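Long-range contacts in RavA (Legionella pneumophila str. Paris, PDB 6WO6), which is of unknown molecular function but is an all-helical effector that Legionella pneumophila probably delivers into host cells: residues 180-185 with 208-213; 185-190 with 223-228; 212-217 with 245-250; 232-237 with 250-255. The protein carries 2 engineered substitutions. One frame throughout, in Å; residues are numbered along the deposited sequence.

Overall arrangement
All four contacts are partly buried, each mixing buried with partly or fully exposed residues, and no clear hydrogen bond crosses any. Contacts 1 and 4 are mainly apolar, 1 with a lysine methylene chain and 4 with a phenylalanine edge and a glutamine. Contact 2 packs an R185–D187 salt bridge, internal to its first segment, against the end of helix 214-224. Contact 3 sets the E214 side chain, carboxylate included, against E246 and L247, adds I217 on L247 and has a polar S215–K250 edge. Helix 214-224 serves contacts 2 and 3; helix 246-265 serves 3 and 4. Contacts 1 and 3, about 9 Å apart between centres, join where I217 packs on L182 and I210.

Contact 1 (180-185 with 208-213); sequences LLLGDR and NVINDK
No ring, guanidinium or carboxamide has a face or edge engaged between 180-185 and 208-213; branched aliphatic ends and one lysine methylene chain make the contact. Aromatic surfaces lie around it, where L181 touches F189, F190 and F207. The centre is the CG2 methyl of I210, which meets two leucines at once. I210 CG2 lies 4.0 Å from L181 CD2, the two side chains crossing at about a right angle, and 4.1 Å from L182 CD2, where the crossing is oblique. In I210, CG1 takes the crowded position between backbone N and carbonyl carbon (chi1 72°), and CG2 stands beside the N, the branch that does the touching. L181 reaches it with CG anti to its backbone N (chi1 -171°). L182 then spreads its two methyls: L182 CD1 is 4.5 Å from V209 CG2, while L182 CD2 lies 4.0 Å from K213 CD, against the extended lysine chain. This joins the C-terminal end of helix 162-181 to the connection before helix 214-224. L182 is the first residue after the helix to leave helical geometry, and G183 N returns to L180 O at 3.0 Å. On the other side a type II beta turn runs from I210 to K213, closed by K213 N to I210 O at 2.9 Å and marked by the positive phi of D212 (63°). K213 is the N-cap of helix 214-224, whose I217 covers L181, L182 and I210.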
loop_
_atom_site.group_PDB
_atom_site.type_symbol
_atom_site.label_atom_id
_atom_site.label_comp_id
_atom_site.label_asym_id
_atom_site.label_seq_id
_atom_site.Cartn_x
_atom_site.Cartn_y
_atom_site.Cartn_z
ATOM N N LEU A 180 10.075 2.086 -10.627
ATOM C CA LEU A 180 11.464 2.206 -10.203
ATOM C C LEU A 180 11.996 0.934 -9.553
ATOM O O LEU A 180 12.966 0.353 -10.050
ATOM C CB LEU A 180 11.618 3.397 -9.251
ATOM C CG LEU A 180 11.253 4.761 -9.837
ATOM C CD1 LEU A 180 11.716 5.884 -8.915
ATOM C CD2 LEU A 180 11.835 4.919 -11.236
ATOM N N LEU A 181 11.390 0.482 -8.452
ATOM C CA LEU A 181 11.944 -0.651 -7.715
ATOM C C LEU A 181 11.973 -1.913 -8.567
ATOM O O LEU A 181 12.960 -2.659 -8.553
ATOM C CB LEU A 181 11.149 -0.890 -6.433
ATOM C CG LEU A 181 11.757 -1.913 -5.471
ATOM C CD1 LEU A 181 13.195 -1.543 -5.145
ATOM C CD2 LEU A 181 10.930 -2.015 -4.199
ATOM N N LEU A 182 10.906 -2.171 -9.318
ATOM C CA LEU A 182 10.833 -3.337 -10.187
ATOM C C LEU A 182 11.383 -3.068 -11.583
ATOM O O LEU A 182 11.187 -3.894 -12.479
ATOM C CB LEU A 182 9.389 -3.830 -10.287
ATOM C CG LEU A 182 8.807 -4.475 -9.028
ATOM C CD1 LEU A 182 7.315 -4.715 -9.183
ATOM C CD2 LEU A 182 9.532 -5.778 -8.722
ATOM N N GLY A 183 12.068 -1.942 -11.786
ATOM C CA GLY A 183 12.608 -1.584 -13.077
ATOM C C GLY A 183 14.094 -1.877 -13.199
ATOM O O GLY A 183 14.696 -2.577 -12.381
ATOM N N ASP A 184 14.692 -1.321 -14.254
ATOM C CA ASP A 184 16.115 -1.495 -14.516
ATOM C C ASP A 184 17.002 -0.623 -13.635
ATOM O O ASP A 184 18.211 -0.870 -13.569
ATOM C CB ASP A 184 16.422 -1.205 -15.989
ATOM C CG ASP A 184 15.896 -2.281 -16.919
ATOM O OD1 ASP A 184 15.848 -3.458 -16.502
ATOM O OD2 ASP A 184 15.534 -1.952 -18.069
ATOM N N ARG A 185 16.445 0.382 -12.962
ATOM C CA ARG A 185 17.213 1.266 -12.083
ATOM C C ARG A 185 16.556 1.337 -10.710
ATOM O O ARG A 185 16.069 2.392 -10.295
ATOM C CB ARG A 185 17.341 2.659 -12.698
ATOM C CG ARG A 185 18.201 2.725 -13.953
ATOM C CD ARG A 185 19.640 2.326 -13.657
ATOM N NE ARG A 185 20.198 3.089 -12.544
ATOM C CZ ARG A 185 20.947 4.179 -12.681
ATOM N NH1 ARG A 185 21.239 4.637 -13.890
ATOM N NH2 ARG A 185 21.407 4.807 -11.607
ATOM N N ASN A 208 4.465 -6.118 -0.811
ATOM C CA ASN A 208 4.189 -7.536 -1.016
ATOM C C ASN A 208 4.229 -7.929 -2.488
ATOM O O ASN A 208 4.291 -9.124 -2.797
ATOM C CB ASN A 208 2.825 -7.896 -0.422
ATOM C CG ASN A 208 2.819 -7.864 1.096
ATOM O OD1 ASN A 208 3.851 -7.638 1.728
ATOM N ND2 ASN A 208 1.649 -8.086 1.687
ATOM N N VAL A 209 4.197 -6.955 -3.399
ATOM C CA VAL A 209 4.257 -7.264 -4.821
ATOM C C VAL A 209 5.647 -7.756 -5.217
ATOM O O VAL A 209 5.789 -8.497 -6.197
ATOM C CB VAL A 209 3.825 -6.034 -5.646
ATOM C CG1 VAL A 209 4.792 -4.876 -5.442
ATOM C CG2 VAL A 209 3.703 -6.382 -7.120
ATOM N N ILE A 210 6.692 -7.379 -4.469
ATOM C CA ILE A 210 8.045 -7.795 -4.844
ATOM C C ILE A 210 8.393 -9.185 -4.345
ATOM O O ILE A 210 9.529 -9.636 -4.551
ATOM C CB ILE A 210 9.130 -6.823 -4.333
ATOM C CG1 ILE A 210 9.300 -6.947 -2.817
ATOM C CG2 ILE A 210 8.815 -5.392 -4.744
ATOM C CD1 ILE A 210 10.342 -6.017 -2.239
ATOM N N ASN A 211 7.455 -9.881 -3.703
ATOM C CA ASN A 211 7.736 -11.208 -3.171
ATOM C C ASN A 211 8.172 -12.159 -4.280
ATOM O O ASN A 211 7.617 -12.155 -5.382
ATOM C CB ASN A 211 6.507 -11.762 -2.449
ATOM C CG ASN A 211 6.426 -11.304 -1.006
ATOM O OD1 ASN A 211 5.540 -10.534 -0.636
ATOM N ND2 ASN A 211 7.350 -11.780 -0.180
ATOM N N ASP A 212 9.189 -12.967 -3.974
ATOM C CA ASP A 212 9.813 -13.898 -4.912
ATOM C C ASP A 212 10.461 -13.184 -6.094
ATOM O O ASP A 212 10.768 -13.811 -7.112
ATOM C CB ASP A 212 8.811 -14.951 -5.401
ATOM C CG ASP A 212 8.208 -15.747 -4.260
ATOM O OD1 ASP A 212 8.881 -15.903 -3.219
ATOM O OD2 ASP A 212 7.060 -16.218 -4.406
ATOM N N LYS A 213 10.677 -11.872 -5.976
ATOM C CA LYS A 213 11.442 -11.109 -6.954
ATOM C C LYS A 213 12.624 -10.394 -6.316
ATOM O O LYS A 213 13.276 -9.578 -6.980
ATOM C CB LYS A 213 10.548 -10.092 -7.675
ATOM C CG LYS A 213 9.516 -10.714 -8.600
ATOM C CD LYS A 213 8.869 -9.671 -9.497
ATOM C CE LYS A 213 7.860 -10.302 -10.451
ATOM N NZ LYS A 213 7.306 -9.310 -11.421
#

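Contact 2 (185-190 with 223-228)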
loop_
_atom_site.group_PDB
_atom_site.type_symbol
_atom_site.label_atom_id
_atom_site.label_comp_id
_atom_site.label_asym_id
_atom_site.label_seq_id
_atom_site.Cartn_x
_atom_site.Cartn_y
_atom_site.Cartn_z
ATOM N N ARG A 185 16.445 0.382 -12.962
ATOM C CA ARG A 185 17.213 1.266 -12.083
ATOM C C ARG A 185 16.556 1.337 -10.710
ATOM O O ARG A 185 16.069 2.392 -10.295
ATOM C CB ARG A 185 17.341 2.659 -12.698
ATOM C CG ARG A 185 18.201 2.725 -13.953
ATOM C CD ARG A 185 19.640 2.326 -13.657
ATOM N NE ARG A 185 20.198 3.089 -12.544
ATOM C CZ ARG A 185 20.947 4.179 -12.681
ATOM N NH1 ARG A 185 21.239 4.637 -13.890
ATOM N NH2 ARG A 185 21.407 4.807 -11.607
ATOM N N PRO A 186 16.539 0.226 -9.963
ATOM C CA PRO A 186 15.859 0.230 -8.656
ATOM C C PRO A 186 16.523 1.113 -7.610
ATOM O O PRO A 186 15.914 1.348 -6.558
ATOM C CB PRO A 186 15.892 -1.246 -8.237
ATOM C CG PRO A 186 17.059 -1.819 -8.957
ATOM C CD PRO A 186 17.129 -1.089 -10.270
ATOM N N ASP A 187 17.742 1.602 -7.850
ATOM C CA ASP A 187 18.348 2.539 -6.909
ATOM C C ASP A 187 17.643 3.889 -6.932
ATOM O O ASP A 187 17.678 4.626 -5.936
ATOM C CB ASP A 187 19.832 2.719 -7.222
ATOM C CG ASP A 187 20.079 3.139 -8.659
ATOM O OD1 ASP A 187 19.707 2.370 -9.569
ATOM O OD2 ASP A 187 20.635 4.239 -8.880
ATOM N N GLN A 188 17.005 4.231 -8.054
ATOM C CA GLN A 188 16.305 5.507 -8.152
ATOM C C GLN A 188 15.070 5.542 -7.263
ATOM O O GLN A 188 14.622 6.626 -6.874
ATOM C CB GLN A 188 15.937 5.789 -9.606
ATOM C CG GLN A 188 17.151 6.001 -10.506
ATOM C CD GLN A 188 16.787 6.081 -11.972
ATOM O OE1 GLN A 188 15.692 5.681 -12.376
ATOM N NE2 GLN A 188 17.703 6.599 -12.782
ATOM N N PHE A 189 14.506 4.377 -6.933
ATOM C CA PHE A 189 13.426 4.331 -5.951
ATOM C C PHE A 189 13.861 4.966 -4.639
ATOM O O PHE A 189 13.073 5.648 -3.974
ATOM C CB PHE A 189 12.986 2.881 -5.723
ATOM C CG PHE A 189 11.873 2.733 -4.722
ATOM C CD1 PHE A 189 10.549 2.824 -5.123
ATOM C CD2 PHE A 189 12.148 2.508 -3.381
ATOM C CE1 PHE A 189 9.520 2.694 -4.208
ATOM C CE2 PHE A 189 11.121 2.381 -2.459
ATOM C CZ PHE A 189 9.807 2.472 -2.876
ATOM N N PHE A 190 15.120 4.759 -4.257
ATOM C CA PHE A 190 15.647 5.272 -3.001
ATOM C C PHE A 190 16.286 6.646 -3.144
ATOM O O PHE A 190 16.236 7.444 -2.200
ATOM C CB PHE A 190 16.670 4.288 -2.427
ATOM C CG PHE A 190 16.117 2.913 -2.188
ATOM C CD1 PHE A 190 16.052 1.987 -3.216
ATOM C CD2 PHE A 190 15.659 2.547 -0.935
ATOM C CE1 PHE A 190 15.536 0.718 -2.996
ATOM C CE2 PHE A 190 15.145 1.281 -0.710
ATOM C CZ PHE A 190 15.084 0.366 -1.742
ATOM N N LEU A 223 24.226 -3.963 -9.064
ATOM C CA LEU A 223 24.856 -3.584 -10.324
ATOM C C LEU A 223 24.824 -2.071 -10.554
ATOM O O LEU A 223 25.841 -1.479 -10.931
ATOM C CB LEU A 223 24.183 -4.317 -11.486
ATOM C CG LEU A 223 24.751 -4.031 -12.877
ATOM C CD1 LEU A 223 26.234 -4.364 -12.931
ATOM C CD2 LEU A 223 23.984 -4.803 -13.940
ATOM N N ARG A 224 23.673 -1.426 -10.326
ATOM C CA ARG A 224 23.489 -0.044 -10.764
ATOM C C ARG A 224 23.595 0.994 -9.651
ATOM O O ARG A 224 23.739 2.182 -9.958
ATOM C CB ARG A 224 22.126 0.119 -11.451
ATOM C CG ARG A 224 21.695 -1.061 -12.309
ATOM C CD ARG A 224 22.426 -1.140 -13.641
ATOM N NE ARG A 224 21.935 -2.260 -14.443
ATOM C CZ ARG A 224 20.970 -2.166 -15.354
ATOM N NH1 ARG A 224 20.394 -0.996 -15.596
ATOM N NH2 ARG A 224 20.584 -3.243 -16.028
ATOM N N THR A 225 23.520 0.600 -8.384
ATOM C CA THR A 225 23.578 1.585 -7.304
ATOM C C THR A 225 24.963 2.219 -7.243
ATOM O O THR A 225 25.969 1.503 -7.298
ATOM C CB THR A 225 23.248 0.945 -5.954
ATOM O OG1 THR A 225 22.006 0.237 -6.044
ATOM C CG2 THR A 225 23.138 2.006 -4.867
ATOM N N PRO A 226 25.062 3.541 -7.139
ATOM C CA PRO A 226 26.370 4.162 -6.905
ATOM C C PRO A 226 26.892 3.824 -5.517
ATOM O O PRO A 226 26.126 3.604 -4.576
ATOM C CB PRO A 226 26.082 5.662 -7.044
ATOM C CG PRO A 226 24.798 5.738 -7.808
ATOM C CD PRO A 226 24.012 4.544 -7.376
ATOM N N ALA A 227 28.222 3.794 -5.398
ATOM C CA ALA A 227 28.846 3.339 -4.157
ATOM C C ALA A 227 28.440 4.203 -2.969
ATOM O O ALA A 227 28.257 3.694 -1.856
ATOM C CB ALA A 227 30.367 3.318 -4.312
ATOM N N GLU A 228 28.284 5.510 -3.180
ATOM C CA GLU A 228 27.933 6.389 -2.069
ATOM C C GLU A 228 26.488 6.211 -1.612
ATOM O O GLU A 228 26.138 6.676 -0.522
ATOM C CB GLU A 228 28.184 7.850 -2.452
ATOM C CG GLU A 228 27.302 8.373 -3.575
ATOM C CD GLU A 228 28.076 8.663 -4.847
ATOM O OE1 GLU A 228 28.831 7.775 -5.300
ATOM O OE2 GLU A 228 27.933 9.781 -5.390
#
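Ionic bonding in this contact stays inside 185-190. R185 grips D187 side-on: NE donates to OD1 of D187 at 3.1 Å and an N-H...O angle of 172°, and R185 NH2 donates to D187 OD2 at 2.9 Å and 166°. Each oxygen uses its syn lone pair and lies close to the guanidinium plane, so the two bonds fix the rotation of both groups; bends at chi2 and chi3 fold the arginine back to meet the carboxylate. Q188 NE2 sits over one face of that guanidinium. The backbone supplies the frame, a type I beta turn from R185 to Q188 closed by Q188 N to R185 O at 3.0 Å. Through this turn the chain passes into helix 188-191, and it rests against the place where helix 214-224 ends, T225 being the first residue past helical geometry. Van der Waals packing makes the join. R224 CB lies 3.7 Å from R185 NE, and P226 CD is 3.7 Å from D187 OD2. Beside them D187 CB approaches T225 OG1 at 3.5 Å, a hydroxyl whose hydrogen bond is with L221 O in the preceding helical turn. Like charges are the remaining factor: R185 NE and R224 NH1 stand 5.1 Å apart with guanidinium planes 62° to one another, a repulsion that the D187 carboxylate would be expected to soften.

Contact 3 (212-217 with 245-250)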
loop_
_atom_site.group_PDB
_atom_site.type_symbol
_atom_site.label_atom_id
_atom_site.label_comp_id
_atom_site.label_asym_id
_atom_site.label_seq_id
_atom_site.Cartn_x
_atom_site.Cartn_y
_atom_site.Cartn_z
ATOM N N ASP A 212 9.189 -12.967 -3.974
ATOM C CA ASP A 212 9.813 -13.898 -4.912
ATOM C C ASP A 212 10.461 -13.184 -6.094
ATOM O O ASP A 212 10.768 -13.811 -7.112
ATOM C CB ASP A 212 8.811 -14.951 -5.401
ATOM C CG ASP A 212 8.208 -15.747 -4.260
ATOM O OD1 ASP A 212 8.881 -15.903 -3.219
ATOM O OD2 ASP A 212 7.060 -16.218 -4.406
ATOM N N LYS A 213 10.677 -11.872 -5.976
ATOM C CA LYS A 213 11.442 -11.109 -6.954
ATOM C C LYS A 213 12.624 -10.394 -6.316
ATOM O O LYS A 213 13.276 -9.578 -6.980
ATOM C CB LYS A 213 10.548 -10.092 -7.675
ATOM C CG LYS A 213 9.516 -10.714 -8.600
ATOM C CD LYS A 213 8.869 -9.671 -9.497
ATOM C CE LYS A 213 7.860 -10.302 -10.451
ATOM N NZ LYS A 213 7.306 -9.310 -11.421
ATOM N N GLU A 214 12.921 -10.684 -5.045
ATOM C CA GLU A 214 13.981 -9.966 -4.347
ATOM C C GLU A 214 15.364 -10.299 -4.897
ATOM O O GLU A 214 16.279 -9.477 -4.788
ATOM C CB GLU A 214 13.926 -10.265 -2.849
ATOM C CG GLU A 214 12.609 -9.904 -2.176
ATOM C CD GLU A 214 11.632 -11.058 -2.160
ATOM O OE1 GLU A 214 11.642 -11.860 -3.117
ATOM O OE2 GLU A 214 10.862 -11.171 -1.183
ATOM N N SER A 215 15.539 -11.483 -5.491
ATOM C CA SER A 215 16.829 -11.823 -6.086
ATOM C C SER A 215 17.155 -10.898 -7.253
ATOM O O SER A 215 18.257 -10.340 -7.334
ATOM C CB SER A 215 16.829 -13.282 -6.539
ATOM O OG SER A 215 16.681 -14.155 -5.434
ATOM N N SER A 216 16.200 -10.727 -8.173
ATOM C CA SER A 216 16.418 -9.858 -9.326
ATOM C C SER A 216 16.632 -8.411 -8.899
ATOM O O SER A 216 17.525 -7.725 -9.414
ATOM C CB SER A 216 15.230 -9.969 -10.283
ATOM O OG SER A 216 15.232 -8.918 -11.232
ATOM N N ILE A 217 15.810 -7.926 -7.965
ATOM C CA ILE A 217 15.950 -6.555 -7.489
ATOM C C ILE A 217 17.307 -6.361 -6.831
ATOM O O ILE A 217 17.970 -5.340 -7.035
ATOM C CB ILE A 217 14.798 -6.202 -6.526
ATOM C CG1 ILE A 217 13.447 -6.404 -7.209
ATOM C CG2 ILE A 217 14.931 -4.771 -6.023
ATOM C CD1 ILE A 217 12.284 -6.393 -6.245
ATOM N N SER A 245 13.804 -9.895 6.521
ATOM C CA SER A 245 13.067 -10.016 5.275
ATOM C C SER A 245 13.996 -10.464 4.154
ATOM O O SER A 245 15.216 -10.292 4.217
ATOM C CB SER A 245 12.413 -8.688 4.899
ATOM O OG SER A 245 13.395 -7.717 4.578
ATOM N N GLU A 246 13.398 -11.050 3.115
ATOM C CA GLU A 246 14.189 -11.503 1.976
ATOM C C GLU A 246 14.954 -10.348 1.341
ATOM O O GLU A 246 16.143 -10.483 1.026
ATOM C CB GLU A 246 13.290 -12.182 0.942
ATOM C CG GLU A 246 12.780 -13.559 1.342
ATOM C CD GLU A 246 13.876 -14.607 1.373
ATOM O OE1 GLU A 246 14.681 -14.609 2.330
ATOM O OE2 GLU A 246 13.934 -15.428 0.433
ATOM N N LEU A 247 14.296 -9.199 1.169
ATOM C CA LEU A 247 14.913 -8.091 0.445
ATOM C C LEU A 247 16.211 -7.640 1.105
ATOM O O LEU A 247 17.224 -7.451 0.422
ATOM C CB LEU A 247 13.934 -6.923 0.340
ATOM C CG LEU A 247 14.457 -5.719 -0.445
ATOM C CD1 LEU A 247 14.648 -6.075 -1.908
ATOM C CD2 LEU A 247 13.528 -4.524 -0.298
ATOM N N ALA A 248 16.208 -7.469 2.429
ATOM C CA ALA A 248 17.399 -6.975 3.113
ATOM C C ALA A 248 18.555 -7.969 3.009
ATOM O O ALA A 248 19.684 -7.593 2.653
ATOM C CB ALA A 248 17.072 -6.673 4.575
ATOM N N ILE A 249 18.290 -9.240 3.329
ATOM C CA ILE A 249 19.318 -10.273 3.245
ATOM C C ILE A 249 19.923 -10.304 1.848
ATOM O O ILE A 249 21.150 -10.276 1.678
ATOM C CB ILE A 249 18.733 -11.646 3.629
ATOM C CG1 ILE A 249 18.149 -11.621 5.043
ATOM C CG2 ILE A 249 19.792 -12.727 3.529
ATOM C CD1 ILE A 249 17.467 -12.919 5.440
ATOM N N LYS A 250 19.065 -10.345 0.823
ATOM C CA LYS A 250 19.559 -10.503 -0.541
ATOM C C LYS A 250 20.326 -9.270 -1.005
ATOM O O LYS A 250 21.365 -9.400 -1.660
ATOM C CB LYS A 250 18.403 -10.812 -1.491
ATOM C CG LYS A 250 17.579 -12.023 -1.081
ATOM C CD LYS A 250 17.680 -13.166 -2.063
ATOM C CE LYS A 250 16.814 -14.327 -1.603
ATOM N NZ LYS A 250 16.966 -15.531 -2.462
#
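Between 212-217 and 245-250, E214 and E246 cross at about a right angle. E214 OE2 lies 3.4 Å from E246 CB, so the carboxylate of the first rests on a methylene of the second rather than on its charged end; the two carboxylates are turned 80° apart and E246 folds its own end away at chi2. E214 CG also comes within 3.8 Å of L247 N and 4.1 Å of L247 CB. Deeper in, I217 CG2 meets L247 CD1 at 4.3 Å. Toward the other flank K250 runs alongside S215, its CD 3.7 Å from S215 OG. These residues lie in the first turns of helices 214-224 and 246-265, separated in the chain by helix 230-240 and each begun by an N-cap residue, K213 and S245, so the two N-terminal ends pack together within the helical array. The CA atoms of E214 and L247 are 5.2 Å apart, a near approach of the backbones. The bend of E214 at chi2 (92°) carries its carboxylate back over the preceding loop, where OE1 stands 2.8 Å from D212 N. Outside the pair, E286 positions the K250–S215 edge: its OE2 forms a salt bridge with K250 NZ and a hydrogen bond with S215 OG. S245 OG is hydrogen-bonded to A242 O, and L247 continues inward onto I210 and I237.

Contact 4 (232-237 with 250-255)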
loop_
_atom_site.group_PDB
_atom_site.type_symbol
_atom_site.label_atom_id
_atom_site.label_comp_id
_atom_site.label_asym_id
_atom_site.label_seq_id
_atom_site.Cartn_x
_atom_site.Cartn_y
_atom_site.Cartn_z
ATOM N N ASP A 232 22.850 4.039 2.206
ATOM C CA ASP A 232 21.548 4.696 2.276
ATOM C C ASP A 232 20.430 3.745 1.861
ATOM O O ASP A 232 19.389 3.657 2.527
ATOM C CB ASP A 232 21.565 5.944 1.394
ATOM C CG ASP A 232 20.224 6.634 1.330
ATOM O OD1 ASP A 232 19.827 7.249 2.342
ATOM O OD2 ASP A 232 19.570 6.564 0.265
ATOM N N VAL A 233 20.632 3.026 0.753
ATOM C CA VAL A 233 19.651 2.038 0.302
ATOM C C VAL A 233 19.412 0.991 1.385
ATOM O O VAL A 233 18.266 0.623 1.682
ATOM C CB VAL A 233 20.114 1.388 -1.014
ATOM C CG1 VAL A 233 19.221 0.217 -1.371
ATOM C CG2 VAL A 233 20.128 2.412 -2.134
ATOM N N VAL A 234 20.493 0.494 1.991
ATOM C CA VAL A 234 20.353 -0.559 2.993
ATOM C C VAL A 234 19.616 -0.040 4.225
ATOM O O VAL A 234 18.745 -0.726 4.778
ATOM C CB VAL A 234 21.733 -1.139 3.352
ATOM C CG1 VAL A 234 21.614 -2.157 4.470
ATOM C CG2 VAL A 234 22.362 -1.778 2.128
ATOM N N MET A 235 19.948 1.175 4.673
ATOM C CA MET A 235 19.278 1.737 5.841
ATOM C C MET A 235 17.797 1.949 5.572
ATOM O O MET A 235 16.961 1.685 6.439
ATOM C CB MET A 235 19.939 3.052 6.261
ATOM C CG MET A 235 21.373 2.910 6.735
ATOM S SD MET A 235 21.559 1.746 8.102
ATOM C CE MET A 235 21.332 2.830 9.506
ATOM N N LYS A 236 17.447 2.402 4.366
ATOM C CA LYS A 236 16.034 2.596 4.047
ATOM C C LYS A 236 15.282 1.269 4.006
ATOM O O LYS A 236 14.159 1.167 4.527
ATOM C CB LYS A 236 15.899 3.351 2.726
ATOM C CG LYS A 236 16.173 4.841 2.882
ATOM C CD LYS A 236 16.385 5.546 1.557
ATOM C CE LYS A 236 16.683 7.019 1.786
ATOM N NZ LYS A 236 17.020 7.725 0.522
ATOM N N ILE A 237 15.884 0.238 3.405
ATOM C CA ILE A 237 15.244 -1.078 3.387
ATOM C C ILE A 237 15.023 -1.576 4.811
ATOM O O ILE A 237 13.919 -2.001 5.172
ATOM C CB ILE A 237 16.074 -2.075 2.561
ATOM C CG1 ILE A 237 16.118 -1.639 1.095
ATOM C CG2 ILE A 237 15.493 -3.474 2.683
ATOM C CD1 ILE A 237 17.143 -2.383 0.272
ATOM N N LYS A 250 19.065 -10.345 0.823
ATOM C CA LYS A 250 19.559 -10.503 -0.541
ATOM C C LYS A 250 20.326 -9.270 -1.005
ATOM O O LYS A 250 21.365 -9.400 -1.660
ATOM C CB LYS A 250 18.403 -10.812 -1.491
ATOM C CG LYS A 250 17.579 -12.023 -1.081
ATOM C CD LYS A 250 17.680 -13.166 -2.063
ATOM C CE LYS A 250 16.814 -14.327 -1.603
ATOM N NZ LYS A 250 16.966 -15.531 -2.462
ATOM N N VAL A 251 19.842 -8.069 -0.674
ATOM C CA VAL A 251 20.530 -6.852 -1.099
ATOM C C VAL A 251 21.910 -6.764 -0.457
ATOM O O VAL A 251 22.907 -6.447 -1.124
ATOM C CB VAL A 251 19.668 -5.616 -0.779
ATOM C CG1 VAL A 251 20.489 -4.345 -0.876
ATOM C CG2 VAL A 251 18.483 -5.544 -1.724
ATOM N N GLN A 252 21.996 -7.059 0.844
ATOM C CA GLN A 252 23.293 -6.997 1.509
ATOM C C GLN A 252 24.246 -8.056 0.963
ATOM O O GLN A 252 25.435 -7.780 0.754
ATOM C CB GLN A 252 23.110 -7.131 3.022
ATOM C CG GLN A 252 22.307 -5.978 3.633
ATOM C CD GLN A 252 22.367 -5.940 5.149
ATOM O OE1 GLN A 252 23.301 -5.386 5.732
ATOM N NE2 GLN A 252 21.364 -6.526 5.797
ATOM N N SER A 253 23.740 -9.262 0.684
ATOM C CA SER A 253 24.622 -10.296 0.154
ATOM C C SER A 253 25.061 -9.987 -1.274
ATOM O O SER A 253 26.184 -10.328 -1.660
ATOM C CB SER A 253 23.942 -11.663 0.223
ATOM O OG SER A 253 23.316 -11.980 -1.007
ATOM N N ALA A 254 24.210 -9.330 -2.068
ATOM C CA ALA A 254 24.611 -8.960 -3.422
ATOM C C ALA A 254 25.674 -7.869 -3.398
ATOM O O ALA A 254 26.639 -7.915 -4.173
ATOM C CB ALA A 254 23.396 -8.509 -4.231
ATOM N N PHE A 255 25.515 -6.876 -2.518
ATOM C CA PHE A 255 26.581 -5.895 -2.333
ATOM C C PHE A 255 27.882 -6.574 -1.915
ATOM O O PHE A 255 28.961 -6.246 -2.432
ATOM C CB PHE A 255 26.169 -4.852 -1.295
ATOM C CG PHE A 255 25.177 -3.844 -1.801
ATOM C CD1 PHE A 255 25.207 -3.417 -3.120
ATOM C CD2 PHE A 255 24.211 -3.318 -0.953
ATOM C CE1 PHE A 255 24.290 -2.481 -3.583
ATOM C CE2 PHE A 255 23.295 -2.385 -1.414
ATOM C CZ PHE A 255 23.336 -1.968 -2.729
#
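V234 is the bump of this interface, and V251, Q252 and F255, spaced over one turn of helix 250-255, frame the hollow that receives it. Its two methyls divide the walls. V234 CG1, anti to the backbone N (chi1 176°), lies across the Q252 side chain, 3.9 Å from Q252 OE1; V234 CG2 turns the other way, 3.7 Å from F255 CE2. That second approach is to the ring edge, near its plane, so the ring forms a rim and does not offer its face. V251 CG1 is a looser neighbour of V234 CG2, at 4.4 Å. One turn along, I237 and V251 meet tip to tip: I237 CD1 is 4.0 Å from V251 CG2 and equally 4.0 Å from V251 CG1, the isoleucine's terminal methyl seated in the fork of the valine. The axes of the two segments approach to 10.7 Å and run nearly antiparallel at 163°, as expected for an alpha-helical hairpin whose arms, helices 230-240 and 246-265, are linked by a short connection. The K236 to D232 salt bridge, NZ to OD2 at 2.8 Å, lies on a side of its helix turned from this seam, and K236 NZ also hydrogen-bonds F190 O. With no strand in the fold, the neighbours are mostly helices: V251 also packs on A218 and L221 of helix 214-224, while V233 and I237 rest on F190 of helix 188-191.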